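Side-chain contacts in GDSL-like protein (Collinsella aerofaciens ATCC 25986, PDB 7BXD), which is probably an acyl-hydrolase of the GDSL-like (SGNH) family, a class of enzymes that cleave ester bonds through a serine nucleophile: residues Ser75-Lys80 with Tyr128-Tyr133; Met150-Thr155 with Leu174-Tyr179; Cys32-Ser37 with Val88-Gly93; Gly157-Asp162 with Ser166-His171; Ser201-Phe206 with Leu213-Gly218. One frame throughout, in Å; residues are numbered along the deposited sequence.

Interaction 1 (Ser75-Lys80 with Tyr128-Tyr133); sequences SRIAIK and YGAVDY
Ile77 and Ala78, on the loop that follows strand 66-71, pack against Ala130 and Val131 of helix 127-141 through apolar contacts, with no hydrogen bond passing across. Ile77 makes the wider contact, and it does so with its short branch. CG1 lies beside the backbone N (chi1 -71°), which leaves CG2 anti to that nitrogen and turned to the helix. Ile77 CG2 rests on Ala130 CB at 3.8 Å. It also reaches the valine on the next position of the helix, with Ile77 CG2 4.2 Å from Val131 CG2, so one methyl bridges two consecutive helical residues. Ala78 follows and brings the two backbones together. Ala78 CA is 3.5 Å from Ala130 CB, and the Ala78 and Ala130 CB atoms are 3.6 Å apart. Because both side chains end at CB, nothing larger separates the chains, and the CA atoms of Ala78 and Ala130 come within 5.0 Å. The main chain of the loop is also bonded to its surroundings: Ile77 N and Ala78 N give hydrogen bonds to Asp109 OD1 and OD2 respectively, while Ile77 also pairs through its backbone with Val88. The contact joins the loop after strand 66-71 of the parallel sheet to helix 127-141, consistent with the alpha/beta/alpha fold of the SGNH hydrolases. Helix 87-90 adds Val88 against Ala130, and helix 176-189 adds Met183 against Ile77 and Val186 against Val131, so the contact is buried where the loop meets helices 87-90, 127-141 and 176-189.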
# COMPACT_ATOMS: atom_id res chain seq x y z
N SER A 75 2.28 1.88 -9.75
CA SER A 75 2.91 3.00 -9.05
C SER A 75 3.89 2.52 -7.97
O SER A 75 3.55 1.67 -7.12
CB SER A 75 1.81 3.87 -8.42
OG SER A 75 2.35 5.00 -7.75
N ARG A 76 5.09 3.09 -8.00
CA ARG A 76 6.09 2.94 -6.94
C ARG A 76 5.91 4.08 -5.96
O ARG A 76 5.52 5.19 -6.34
CB ARG A 76 7.52 3.06 -7.52
CG ARG A 76 7.98 1.95 -8.47
CD ARG A 76 7.29 2.07 -9.81
NE ARG A 76 7.88 1.26 -10.89
CZ ARG A 76 8.82 1.71 -11.73
NH1 ARG A 76 9.35 2.92 -11.57
NH2 ARG A 76 9.24 0.95 -12.75
N ILE A 77 6.25 3.84 -4.69
CA ILE A 77 6.30 4.96 -3.75
C ILE A 77 7.29 6.01 -4.24
O ILE A 77 6.99 7.22 -4.28
CB ILE A 77 6.59 4.47 -2.33
CG1 ILE A 77 5.34 3.73 -1.79
CG2 ILE A 77 6.93 5.65 -1.38
CD1 ILE A 77 5.48 3.18 -0.38
N ALA A 78 8.49 5.56 -4.65
CA ALA A 78 9.58 6.47 -5.00
C ALA A 78 9.56 6.87 -6.47
O ALA A 78 9.10 6.13 -7.36
CB ALA A 78 10.93 5.83 -4.72
N ILE A 79 10.14 8.06 -6.73
CA ILE A 79 10.35 8.52 -8.10
C ILE A 79 11.41 7.66 -8.76
O ILE A 79 12.43 7.34 -8.15
CB ILE A 79 10.84 9.99 -8.12
CG1 ILE A 79 9.88 10.89 -7.35
CG2 ILE A 79 11.02 10.45 -9.56
CD1 ILE A 79 10.33 12.36 -7.33
N LYS A 80 11.20 7.34 -10.04
CA LYS A 80 12.19 6.67 -10.87
C LYS A 80 12.01 7.17 -12.31
O LYS A 80 10.89 7.46 -12.73
CB LYS A 80 12.06 5.14 -10.78
CG LYS A 80 13.32 4.39 -11.22
CD LYS A 80 13.21 2.89 -11.02
CE LYS A 80 14.55 2.23 -11.35
NZ LYS A 80 14.47 0.81 -11.78
N TYR A 128 13.80 5.04 1.34
CA TYR A 128 13.75 5.76 2.62
C TYR A 128 13.32 7.20 2.42
O TYR A 128 12.54 7.75 3.21
CB TYR A 128 15.09 5.73 3.37
CG TYR A 128 15.36 4.50 4.21
CD1 TYR A 128 14.86 4.40 5.51
CD2 TYR A 128 16.18 3.46 3.75
CE1 TYR A 128 15.16 3.33 6.33
CE2 TYR A 128 16.47 2.37 4.56
CZ TYR A 128 15.95 2.31 5.85
OH TYR A 128 16.23 1.19 6.62
N GLY A 129 13.90 7.87 1.41
CA GLY A 129 13.60 9.27 1.20
C GLY A 129 12.20 9.51 0.69
O GLY A 129 11.59 10.53 1.03
N ALA A 130 11.67 8.59 -0.12
CA ALA A 130 10.31 8.74 -0.60
C ALA A 130 9.28 8.56 0.51
O ALA A 130 8.28 9.30 0.57
CB ALA A 130 10.06 7.74 -1.74
N VAL A 131 9.47 7.56 1.38
CA VAL A 131 8.55 7.39 2.50
C VAL A 131 8.60 8.62 3.39
O VAL A 131 7.57 9.13 3.85
CB VAL A 131 8.83 6.09 3.28
CG1 VAL A 131 7.89 5.97 4.50
CG2 VAL A 131 8.65 4.86 2.37
N ASP A 132 9.81 9.13 3.65
CA ASP A 132 9.98 10.35 4.44
C ASP A 132 9.22 11.51 3.80
O ASP A 132 8.51 12.26 4.48
CB ASP A 132 11.48 10.62 4.58
CG ASP A 132 11.79 11.81 5.45
OD1 ASP A 132 11.86 11.63 6.68
OD2 ASP A 132 11.98 12.92 4.89
N TYR A 133 9.38 11.69 2.48
CA TYR A 133 8.65 12.75 1.78
C TYR A 133 7.15 12.61 1.97
O TYR A 133 6.45 13.61 2.21
CB TYR A 133 8.99 12.74 0.29
CG TYR A 133 8.26 13.81 -0.48
CD1 TYR A 133 7.00 13.55 -1.03
CD2 TYR A 133 8.84 15.08 -0.66
CE1 TYR A 133 6.32 14.53 -1.72
CE2 TYR A 133 8.18 16.06 -1.36
CZ TYR A 133 6.91 15.78 -1.88
OH TYR A 133 6.24 16.79 -2.58

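Interaction 2 (Met150-Thr155 with Leu174-Tyr179); sequences MTPCKT and LTQAAY
Gln176, in the first turn of helix 176-189, reaches across to the backbone of Pro152 and Cys153. Its CG is anti to the backbone N (chi1 -171°) and the chain runs extended beyond it, carrying the amide well away from the helix. Gln176 NE2 donates to Cys153 O at 3.0 Å in a fairly straight bond, with an N-H...O angle of 164°. The acceptor lies in the plane of the glutamine amide, but the nitrogen stands above the plane of the Cys153 carbonyl, 60° out of it. The side chain slides past Pro152 in the opposite direction, bringing Gln176 NE2 to 3.8 Å from Pro152 CB. The other end of the amide is held too: OE1 pairs with the hydroxyl of Ser166, so both ends of the group are fixed and its rotation is set. Thr155 crosses the glutamine at about a right angle, its CG2 4.0 Å from Gln176 OE1. With Thr155 OG1 anti to its own N, the hydroxyl is turned to Gly218 O while the methyl faces the amide. Thr175, the N-cap, accepts a weak bond from Ala177 N at the helix start. The contact thus fastens the loop leaving strand 146-150 to the beginning of helix 176-189, with Val107 and Phe110 of helix 107-111 and Tyr198 of helix 197-200 also packing on Gln176.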
# COMPACT_ATOMS: atom_id res chain seq x y z
N MET A 150 0.23 1.01 5.64
CA MET A 150 0.08 -0.44 5.59
C MET A 150 1.24 -1.01 4.80
O MET A 150 1.51 -0.59 3.68
CB MET A 150 -1.27 -0.85 4.95
CG MET A 150 -2.44 -0.10 5.58
SD MET A 150 -4.05 -0.90 5.42
CE MET A 150 -4.22 -0.91 3.63
N THR A 151 1.96 -1.95 5.40
CA THR A 151 3.10 -2.54 4.71
C THR A 151 2.63 -3.34 3.49
O THR A 151 1.53 -3.90 3.50
CB THR A 151 3.91 -3.40 5.66
OG1 THR A 151 3.00 -4.36 6.23
CG2 THR A 151 4.57 -2.59 6.77
N PRO A 152 3.46 -3.42 2.45
CA PRO A 152 3.03 -4.09 1.21
C PRO A 152 2.87 -5.58 1.42
O PRO A 152 3.71 -6.24 2.05
CB PRO A 152 4.18 -3.80 0.23
CG PRO A 152 5.39 -3.49 1.12
CD PRO A 152 4.77 -2.76 2.30
N CYS A 153 1.77 -6.13 0.85
CA CYS A 153 1.53 -7.56 1.01
C CYS A 153 2.61 -8.39 0.31
O CYS A 153 3.26 -7.96 -0.65
CB CYS A 153 0.16 -7.94 0.44
SG CYS A 153 -1.17 -7.32 1.52
N LYS A 154 2.75 -9.64 0.76
CA LYS A 154 3.63 -10.58 0.09
C LYS A 154 3.10 -10.97 -1.30
O LYS A 154 1.90 -10.83 -1.61
CB LYS A 154 3.82 -11.82 0.95
CG LYS A 154 4.67 -11.51 2.19
CD LYS A 154 5.14 -12.76 2.91
CE LYS A 154 6.14 -12.51 4.05
NZ LYS A 154 5.46 -11.87 5.23
N THR A 155 4.02 -11.48 -2.11
CA THR A 155 3.73 -12.00 -3.43
C THR A 155 4.56 -13.25 -3.64
O THR A 155 5.71 -13.35 -3.19
CB THR A 155 4.04 -10.97 -4.53
OG1 THR A 155 3.81 -11.56 -5.82
CG2 THR A 155 5.44 -10.40 -4.51
N LEU A 174 18.26 -7.20 -2.92
CA LEU A 174 17.45 -6.98 -1.73
C LEU A 174 16.19 -7.84 -1.79
O LEU A 174 15.65 -8.09 -2.86
CB LEU A 174 17.01 -5.50 -1.61
CG LEU A 174 18.15 -4.50 -1.46
CD1 LEU A 174 17.63 -3.09 -1.59
CD2 LEU A 174 18.83 -4.72 -0.10
N THR A 175 15.71 -8.27 -0.62
CA THR A 175 14.38 -8.89 -0.58
C THR A 175 13.33 -7.84 -0.19
O THR A 175 13.64 -6.69 0.19
CB THR A 175 14.29 -10.05 0.42
OG1 THR A 175 14.33 -9.48 1.72
CG2 THR A 175 15.41 -11.09 0.24
N GLN A 176 12.06 -8.24 -0.28
CA GLN A 176 11.00 -7.30 0.07
C GLN A 176 11.09 -6.88 1.53
O GLN A 176 10.68 -5.76 1.88
CB GLN A 176 9.66 -7.95 -0.24
CG GLN A 176 8.49 -6.99 -0.11
CD GLN A 176 7.18 -7.58 -0.62
OE1 GLN A 176 7.20 -8.45 -1.49
NE2 GLN A 176 6.04 -7.09 -0.13
N ALA A 177 11.58 -7.76 2.40
CA ALA A 177 11.70 -7.44 3.82
C ALA A 177 12.55 -6.21 4.06
O ALA A 177 12.30 -5.48 5.03
CB ALA A 177 12.26 -8.63 4.59
N ALA A 178 13.58 -5.95 3.22
CA ALA A 178 14.39 -4.75 3.42
C ALA A 178 13.55 -3.49 3.23
O ALA A 178 13.75 -2.48 3.92
CB ALA A 178 15.58 -4.75 2.44
N TYR A 179 12.65 -3.51 2.22
CA TYR A 179 11.77 -2.37 1.99
C TYR A 179 10.76 -2.23 3.13
O TYR A 179 10.47 -1.11 3.58
CB TYR A 179 11.06 -2.52 0.62
CG TYR A 179 12.01 -2.39 -0.54
CD1 TYR A 179 12.82 -3.48 -0.92
CD2 TYR A 179 12.13 -1.20 -1.23
CE1 TYR A 179 13.73 -3.35 -1.97
CE2 TYR A 179 13.06 -1.05 -2.28
CZ TYR A 179 13.86 -2.14 -2.64
OH TYR A 179 14.75 -2.06 -3.68

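Interaction 3 (Cys32-Ser37 with Val88-Gly93); sequences CCFGDS and VERLDG
Arg90 meets Phe34 and Gly35, and Leu91 packs on Phe34, at the end of strand 30-35, where the sequence Gly35-Asp36-Ser37 matches the GDS signature of the SGNH hydrolase fold; by analogy with relatives, Ser37 is probably the nucleophile. Arg90, on the short helix 87-90, does most of the work. Its chain bends at chi3 (-73°), which folds the guanidinium back so that it slides past the phenyl group in the opposite direction. Arg90 NH2 donates to Gly35 O at 2.9 Å. That bond is somewhat bent, at 141°, and the oxygen is tilted from the guanidinium plane. One face of the guanidinium carries Phe34 CE1, displaced toward the rim, with Arg90 NH1 3.4 Å from it; the planes of ring and guanidinium are 56° apart. Further bonds run from NH2 to Ser75 OG, from NH1 to Phe70 O and from NE to Asp85 O, so all three nitrogens are gripped by oxygens, and Phe87 adds a cation-pi contact. A leucine here would probably leave the carbonyls of Gly35, Phe70 and Asp85 and the hydroxyl of Ser75 without their partner. Arg90 CB meets the phenyl edge in the ring plane, 4.0 Å from Phe34 CE1. Leu91 continues the cover, crossing the phenylalanine at about a right angle, while Thr137 and Ile138 of helix 127-141 also pack on Leu91. Its backbone comes close as well, with Leu91 CA 3.8 Å from Phe34 CZ, and Leu91 CD1 rests 4.0 Å from Phe34 CE2.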
# COMPACT_ATOMS: atom_id res chain seq x y z
N CYS A 32 -9.08 8.41 2.83
CA CYS A 32 -8.43 8.48 1.53
C CYS A 32 -7.39 7.36 1.42
O CYS A 32 -6.41 7.35 2.18
CB CYS A 32 -7.77 9.85 1.38
SG CYS A 32 -6.92 10.05 -0.19
N CYS A 33 -7.63 6.40 0.51
CA CYS A 33 -6.79 5.22 0.34
C CYS A 33 -5.85 5.45 -0.84
O CYS A 33 -6.28 5.42 -2.01
CB CYS A 33 -7.67 3.98 0.15
SG CYS A 33 -8.77 3.71 1.57
N PHE A 34 -4.57 5.68 -0.55
CA PHE A 34 -3.56 6.05 -1.52
C PHE A 34 -2.70 4.80 -1.73
O PHE A 34 -2.07 4.30 -0.78
CB PHE A 34 -2.77 7.20 -0.91
CG PHE A 34 -1.78 7.89 -1.82
CD1 PHE A 34 -2.00 8.02 -3.19
CD2 PHE A 34 -0.64 8.49 -1.25
CE1 PHE A 34 -1.11 8.74 -3.98
CE2 PHE A 34 0.25 9.22 -2.05
CZ PHE A 34 0.02 9.36 -3.41
N GLY A 35 -2.71 4.25 -2.95
CA GLY A 35 -2.07 2.97 -3.16
C GLY A 35 -1.72 2.69 -4.61
O GLY A 35 -1.74 3.58 -5.47
N ASP A 36 -1.37 1.43 -4.86
CA ASP A 36 -0.93 0.95 -6.18
C ASP A 36 -2.02 0.05 -6.77
O ASP A 36 -3.22 0.29 -6.52
CB ASP A 36 0.48 0.34 -6.07
CG ASP A 36 0.55 -0.87 -5.13
OD1 ASP A 36 -0.49 -1.53 -4.90
OD2 ASP A 36 1.66 -1.13 -4.61
N SER A 37 -1.64 -0.95 -7.56
CA SER A 37 -2.63 -1.89 -8.11
C SER A 37 -3.48 -2.54 -7.03
O SER A 37 -4.64 -2.92 -7.29
CB SER A 37 -1.95 -3.03 -8.88
OG SER A 37 -0.95 -2.57 -9.76
N VAL A 88 5.03 9.78 -4.65
CA VAL A 88 5.57 11.12 -4.43
C VAL A 88 5.00 12.08 -5.47
O VAL A 88 4.59 13.20 -5.13
CB VAL A 88 7.11 11.08 -4.47
CG1 VAL A 88 7.70 12.49 -4.58
CG2 VAL A 88 7.66 10.34 -3.24
N GLU A 89 5.00 11.68 -6.75
CA GLU A 89 4.53 12.56 -7.82
C GLU A 89 3.02 12.76 -7.78
O GLU A 89 2.53 13.83 -8.18
CB GLU A 89 4.98 12.02 -9.17
CG GLU A 89 6.47 12.22 -9.44
CD GLU A 89 7.04 11.25 -10.46
OE1 GLU A 89 6.90 10.01 -10.29
OE2 GLU A 89 7.69 11.72 -11.44
N ARG A 90 2.26 11.74 -7.34
CA ARG A 90 0.80 11.81 -7.35
C ARG A 90 0.23 12.55 -6.15
O ARG A 90 -0.95 12.93 -6.18
CB ARG A 90 0.19 10.40 -7.37
CG ARG A 90 0.38 9.68 -8.72
CD ARG A 90 -0.58 8.49 -8.80
NE ARG A 90 -0.07 7.46 -7.91
CZ ARG A 90 -0.74 6.74 -6.99
NH1 ARG A 90 -2.04 6.89 -6.72
NH2 ARG A 90 -0.06 5.82 -6.34
N LEU A 91 1.00 12.72 -5.06
CA LEU A 91 0.39 13.14 -3.80
C LEU A 91 -0.37 14.47 -3.93
O LEU A 91 -1.47 14.63 -3.39
CB LEU A 91 1.46 13.21 -2.71
CG LEU A 91 1.00 13.78 -1.37
CD1 LEU A 91 -0.12 12.97 -0.76
CD2 LEU A 91 2.21 13.82 -0.43
N ASP A 92 0.24 15.47 -4.59
CA ASP A 92 -0.39 16.78 -4.58
C ASP A 92 -1.74 16.78 -5.27
O ASP A 92 -2.56 17.69 -5.01
CB ASP A 92 0.50 17.83 -5.26
CG ASP A 92 0.12 19.27 -4.90
OD1 ASP A 92 0.19 19.62 -3.70
OD2 ASP A 92 -0.21 20.06 -5.81
N GLY A 93 -2.00 15.80 -6.14
CA GLY A 93 -3.24 15.69 -6.87
C GLY A 93 -4.34 14.87 -6.22
O GLY A 93 -5.41 14.73 -6.83

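Interaction 4 (Gly157-Asp162 with Ser166-His171); sequences GKHEKD and SDELNH
His159 and Glu168 are joined by the one hydrogen bond of this contact. His159 NE2 donates to Glu168 OE1 at 2.9 Å, at an N-H...O angle of 160°. The oxygen sits at the edge of the imidazole, in its plane, and accepts on its syn lone pair; ring and carboxylate are nearly coplanar, 25° apart. The glutamate chain, extended beyond CG, brings the carboxylate across, and OE1 takes a second bond from Ala165 N. With an alanine here instead of Glu168, His159 NE2 and Ala165 N would probably lose their acceptor and the imidazole be left to turn.

Both segments belong to the long loop between strand 146-150 and helix 176-189 of the SGNH hydrolase fold. A short 3-10 turn shapes its first arm, where Asp162 N bonds to His159 O at 2.8 Å.

The second pair meets without a hydrogen bond. Asp162 and His171 approach from opposite directions, the planes of carboxylate and ring 29° apart. Asp162 OD1 lies 3.1 Å from His171 CE1, a carbon expected to be slightly positive, so a mild electrostatic attraction is likely; Asp162 also packs against Arg112.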
# COMPACT_ATOMS: atom_id res chain seq x y z
N GLY A 157 5.41 -13.92 -6.67
CA GLY A 157 6.13 -13.55 -7.87
C GLY A 157 5.26 -13.64 -9.12
O GLY A 157 4.24 -14.32 -9.17
N LYS A 158 5.71 -12.94 -10.15
CA LYS A 158 5.05 -13.03 -11.45
C LYS A 158 6.18 -12.85 -12.47
O LYS A 158 6.44 -11.77 -12.99
CB LYS A 158 3.94 -11.98 -11.57
CG LYS A 158 2.99 -12.24 -12.70
CD LYS A 158 1.78 -11.32 -12.58
CE LYS A 158 0.83 -11.60 -13.68
NZ LYS A 158 -0.28 -10.65 -13.60
N HIS A 159 6.91 -13.94 -12.69
CA HIS A 159 8.18 -13.84 -13.42
C HIS A 159 7.99 -13.46 -14.87
O HIS A 159 8.92 -12.91 -15.48
CB HIS A 159 8.95 -15.14 -13.32
CG HIS A 159 9.43 -15.42 -11.94
ND1 HIS A 159 9.82 -16.68 -11.53
CD2 HIS A 159 9.58 -14.61 -10.86
CE1 HIS A 159 10.20 -16.63 -10.27
NE2 HIS A 159 10.06 -15.39 -9.84
N GLU A 160 6.83 -13.75 -15.46
CA GLU A 160 6.61 -13.32 -16.84
C GLU A 160 6.53 -11.80 -16.95
O GLU A 160 6.66 -11.26 -18.06
CB GLU A 160 5.36 -13.97 -17.42
CG GLU A 160 4.06 -13.42 -16.87
CD GLU A 160 3.55 -14.20 -15.66
OE1 GLU A 160 4.38 -14.75 -14.89
OE2 GLU A 160 2.31 -14.28 -15.50
N LYS A 161 6.30 -11.12 -15.83
CA LYS A 161 6.43 -9.67 -15.74
C LYS A 161 7.70 -9.27 -15.01
O LYS A 161 7.85 -8.10 -14.66
CB LYS A 161 5.21 -9.05 -15.06
CG LYS A 161 3.85 -9.55 -15.58
CD LYS A 161 3.59 -9.10 -17.01
CE LYS A 161 2.11 -9.18 -17.35
NZ LYS A 161 1.79 -8.42 -18.58
N ASP A 162 8.64 -10.21 -14.80
CA ASP A 162 9.90 -9.92 -14.10
C ASP A 162 9.67 -9.40 -12.68
O ASP A 162 10.43 -8.56 -12.17
CB ASP A 162 10.85 -9.02 -14.92
CG ASP A 162 12.26 -8.93 -14.32
OD1 ASP A 162 12.85 -7.83 -14.34
OD2 ASP A 162 12.78 -9.94 -13.81
N SER A 166 8.43 -12.46 -2.79
CA SER A 166 8.88 -11.62 -1.68
C SER A 166 10.19 -12.07 -1.10
O SER A 166 10.97 -11.24 -0.57
CB SER A 166 7.81 -11.68 -0.57
OG SER A 166 6.64 -11.04 -1.00
N ASP A 167 10.44 -13.40 -1.14
CA ASP A 167 11.65 -13.94 -0.56
C ASP A 167 12.82 -14.03 -1.53
O ASP A 167 13.93 -14.40 -1.10
CB ASP A 167 11.36 -15.30 0.10
CG ASP A 167 10.71 -16.34 -0.86
OD1 ASP A 167 10.26 -16.02 -1.98
OD2 ASP A 167 10.65 -17.52 -0.45
N GLU A 168 12.60 -13.71 -2.81
CA GLU A 168 13.66 -13.67 -3.81
C GLU A 168 14.38 -12.32 -3.77
O GLU A 168 13.88 -11.34 -3.21
CB GLU A 168 13.09 -13.94 -5.21
CG GLU A 168 12.55 -15.33 -5.36
CD GLU A 168 12.07 -15.58 -6.76
OE1 GLU A 168 11.23 -14.82 -7.27
OE2 GLU A 168 12.56 -16.56 -7.34
N LEU A 169 15.55 -12.25 -4.41
CA LEU A 169 16.28 -11.00 -4.50
C LEU A 169 15.85 -10.25 -5.75
O LEU A 169 15.75 -10.84 -6.83
CB LEU A 169 17.77 -11.24 -4.59
CG LEU A 169 18.38 -11.98 -3.39
CD1 LEU A 169 19.86 -12.27 -3.63
CD2 LEU A 169 18.17 -11.24 -2.07
N ASN A 170 15.65 -8.95 -5.60
CA ASN A 170 15.50 -8.09 -6.77
C ASN A 170 16.86 -7.89 -7.43
O ASN A 170 17.87 -8.49 -7.03
CB ASN A 170 14.74 -6.80 -6.42
CG ASN A 170 15.55 -5.81 -5.57
OD1 ASN A 170 16.75 -5.99 -5.30
ND2 ASN A 170 14.88 -4.75 -5.12
N HIS A 171 16.90 -7.04 -8.47
CA HIS A 171 18.17 -6.85 -9.18
C HIS A 171 19.18 -6.04 -8.37
O HIS A 171 20.36 -5.96 -8.75
CB HIS A 171 17.91 -6.24 -10.57
CG HIS A 171 17.09 -7.14 -11.47
ND1 HIS A 171 16.35 -6.68 -12.54
CD2 HIS A 171 16.87 -8.47 -11.41
CE1 HIS A 171 15.73 -7.70 -13.11
NE2 HIS A 171 16.05 -8.80 -12.46

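Interaction 5 (Ser201-Phe206 with Leu213-Gly218); sequences SGISPF and LYMPDG
The Tyr214 ring is met obliquely by Ile203, whose CG2 comes to 4.1 Å from Tyr214 CD2. One face of the ring carries Leu213 CB over its centre, and His210 forms an edge-to-face pair with it, while the hydroxyl is hydrogen-bonded to Arg228. Ile203 CG2 packs still closer on the root of the tyrosine, 3.6 Å from Tyr214 CB. The same methyl touches the sulfur of Met215: Ile203 CG2 is 3.7 Å from Met215 SD. On the methionine the chain bends at chi3 (70°), and this turns the end of the side chain along Pro205, the two lying side by side and pointing the same way. Met215 SD is 3.8 Å from Pro205 CD, and Met215 CE reaches 3.9 Å from Pro205 CB, so the sulfur is shared between isoleucine and proline. The proline ring also meets the backbone beyond, with Pro205 CB 3.5 Å from Gly218 O. Gly218 is the last residue of a type I turn that begins at Met215 and includes Asp217; the hydrogen bond of Asp217 to His220 is consistent with the Asp-x-x-His motif of SGNH hydrolases. In 201-206, Ser201 and Ser204 each form an ST turn. The contact joins the loops before and after helix 208-213, with Ala224 and Arg228 of helix 223-240 flanking Tyr214 and Ile203.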
# COMPACT_ATOMS: atom_id res chain seq x y z
N SER A 201 -1.65 -10.11 6.74
CA SER A 201 -2.89 -9.91 5.97
C SER A 201 -3.87 -11.07 6.07
O SER A 201 -5.08 -10.88 5.81
CB SER A 201 -2.58 -9.71 4.50
OG SER A 201 -2.09 -10.92 3.97
N GLY A 202 -3.37 -12.28 6.36
CA GLY A 202 -4.20 -13.47 6.41
C GLY A 202 -4.52 -14.06 5.06
O GLY A 202 -5.40 -14.93 4.97
N ILE A 203 -3.83 -13.64 4.01
CA ILE A 203 -3.99 -14.24 2.68
C ILE A 203 -2.59 -14.51 2.16
O ILE A 203 -1.81 -13.56 2.01
CB ILE A 203 -4.72 -13.30 1.71
CG1 ILE A 203 -6.03 -12.80 2.32
CG2 ILE A 203 -4.95 -14.05 0.39
CD1 ILE A 203 -6.82 -11.84 1.40
N SER A 204 -2.25 -15.79 1.92
CA SER A 204 -0.88 -16.10 1.51
C SER A 204 -0.81 -16.55 0.08
O SER A 204 -1.38 -17.59 -0.27
CB SER A 204 -0.25 -17.19 2.38
OG SER A 204 1.08 -17.42 1.92
N PRO A 205 -0.03 -15.88 -0.77
CA PRO A 205 0.16 -16.39 -2.14
C PRO A 205 1.00 -17.65 -2.16
O PRO A 205 1.07 -18.28 -3.23
CB PRO A 205 0.84 -15.22 -2.85
CG PRO A 205 1.63 -14.53 -1.70
CD PRO A 205 0.74 -14.63 -0.50
N PHE A 206 1.63 -18.04 -1.06
CA PHE A 206 2.40 -19.27 -1.03
C PHE A 206 1.53 -20.49 -0.75
O PHE A 206 2.07 -21.61 -0.70
CB PHE A 206 3.53 -19.17 -0.00
CG PHE A 206 4.51 -18.08 -0.34
CD1 PHE A 206 5.35 -18.20 -1.45
CD2 PHE A 206 4.58 -16.92 0.40
CE1 PHE A 206 6.25 -17.19 -1.79
CE2 PHE A 206 5.50 -15.90 0.05
CZ PHE A 206 6.32 -16.05 -1.04
N LEU A 213 -8.44 -19.09 -4.65
CA LEU A 213 -9.61 -18.33 -4.22
C LEU A 213 -9.38 -16.83 -4.21
O LEU A 213 -10.33 -16.07 -4.48
CB LEU A 213 -10.04 -18.74 -2.81
CG LEU A 213 -10.52 -20.18 -2.67
CD1 LEU A 213 -10.87 -20.48 -1.20
CD2 LEU A 213 -11.69 -20.56 -3.65
N TYR A 214 -8.19 -16.38 -3.80
CA TYR A 214 -7.99 -15.00 -3.38
C TYR A 214 -6.93 -14.24 -4.17
O TYR A 214 -7.02 -13.01 -4.20
CB TYR A 214 -7.59 -14.99 -1.90
CG TYR A 214 -8.63 -15.59 -0.96
CD1 TYR A 214 -9.98 -15.19 -1.01
CD2 TYR A 214 -8.25 -16.53 -0.00
CE1 TYR A 214 -10.91 -15.71 -0.12
CE2 TYR A 214 -9.16 -17.08 0.89
CZ TYR A 214 -10.49 -16.65 0.83
OH TYR A 214 -11.37 -17.17 1.76
N MET A 215 -5.91 -14.90 -4.72
CA MET A 215 -4.75 -14.22 -5.34
C MET A 215 -4.36 -14.96 -6.61
O MET A 215 -3.33 -15.65 -6.66
CB MET A 215 -3.54 -14.15 -4.38
CG MET A 215 -3.82 -13.37 -3.12
SD MET A 215 -2.38 -13.20 -2.06
CE MET A 215 -1.37 -12.07 -3.03
N PRO A 216 -5.14 -14.80 -7.69
CA PRO A 216 -5.00 -15.72 -8.83
C PRO A 216 -3.64 -15.69 -9.48
O PRO A 216 -3.22 -16.72 -10.01
CB PRO A 216 -6.10 -15.24 -9.81
CG PRO A 216 -7.11 -14.56 -8.94
CD PRO A 216 -6.36 -13.97 -7.78
N ASP A 217 -2.97 -14.54 -9.53
CA ASP A 217 -1.63 -14.45 -10.11
C ASP A 217 -0.54 -14.38 -9.04
O ASP A 217 0.61 -14.08 -9.37
CB ASP A 217 -1.51 -13.26 -11.06
CG ASP A 217 -1.60 -11.94 -10.36
OD1 ASP A 217 -1.94 -11.91 -9.14
OD2 ASP A 217 -1.35 -10.92 -11.01
N GLY A 218 -0.87 -14.63 -7.77
CA GLY A 218 0.12 -14.59 -6.71
C GLY A 218 0.55 -13.20 -6.29
O GLY A 218 1.54 -13.08 -5.54

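Overall arrangement
From the N terminus, interaction 3 opens first and ties strand 30-35 to helix 87-90. Interaction 1 opens inside its loop and joins the loop after strand 66-71 to helix 127-141; interaction 3 closes before interaction 1 does, so the two cross, and they touch. Interaction 2 then closes the loop between strand 146-150 and helix 176-189, with interaction 4 nested inside it and in contact with it. Interaction 5 follows in series, linking the loops before and after helix 208-213. It touches interaction 2, and meets interaction 4 through the Lys158-Asp217 salt bridge. Interactions 1 and 5 lie on opposite sides of the chain's centre, their own centres about 26 Å apart.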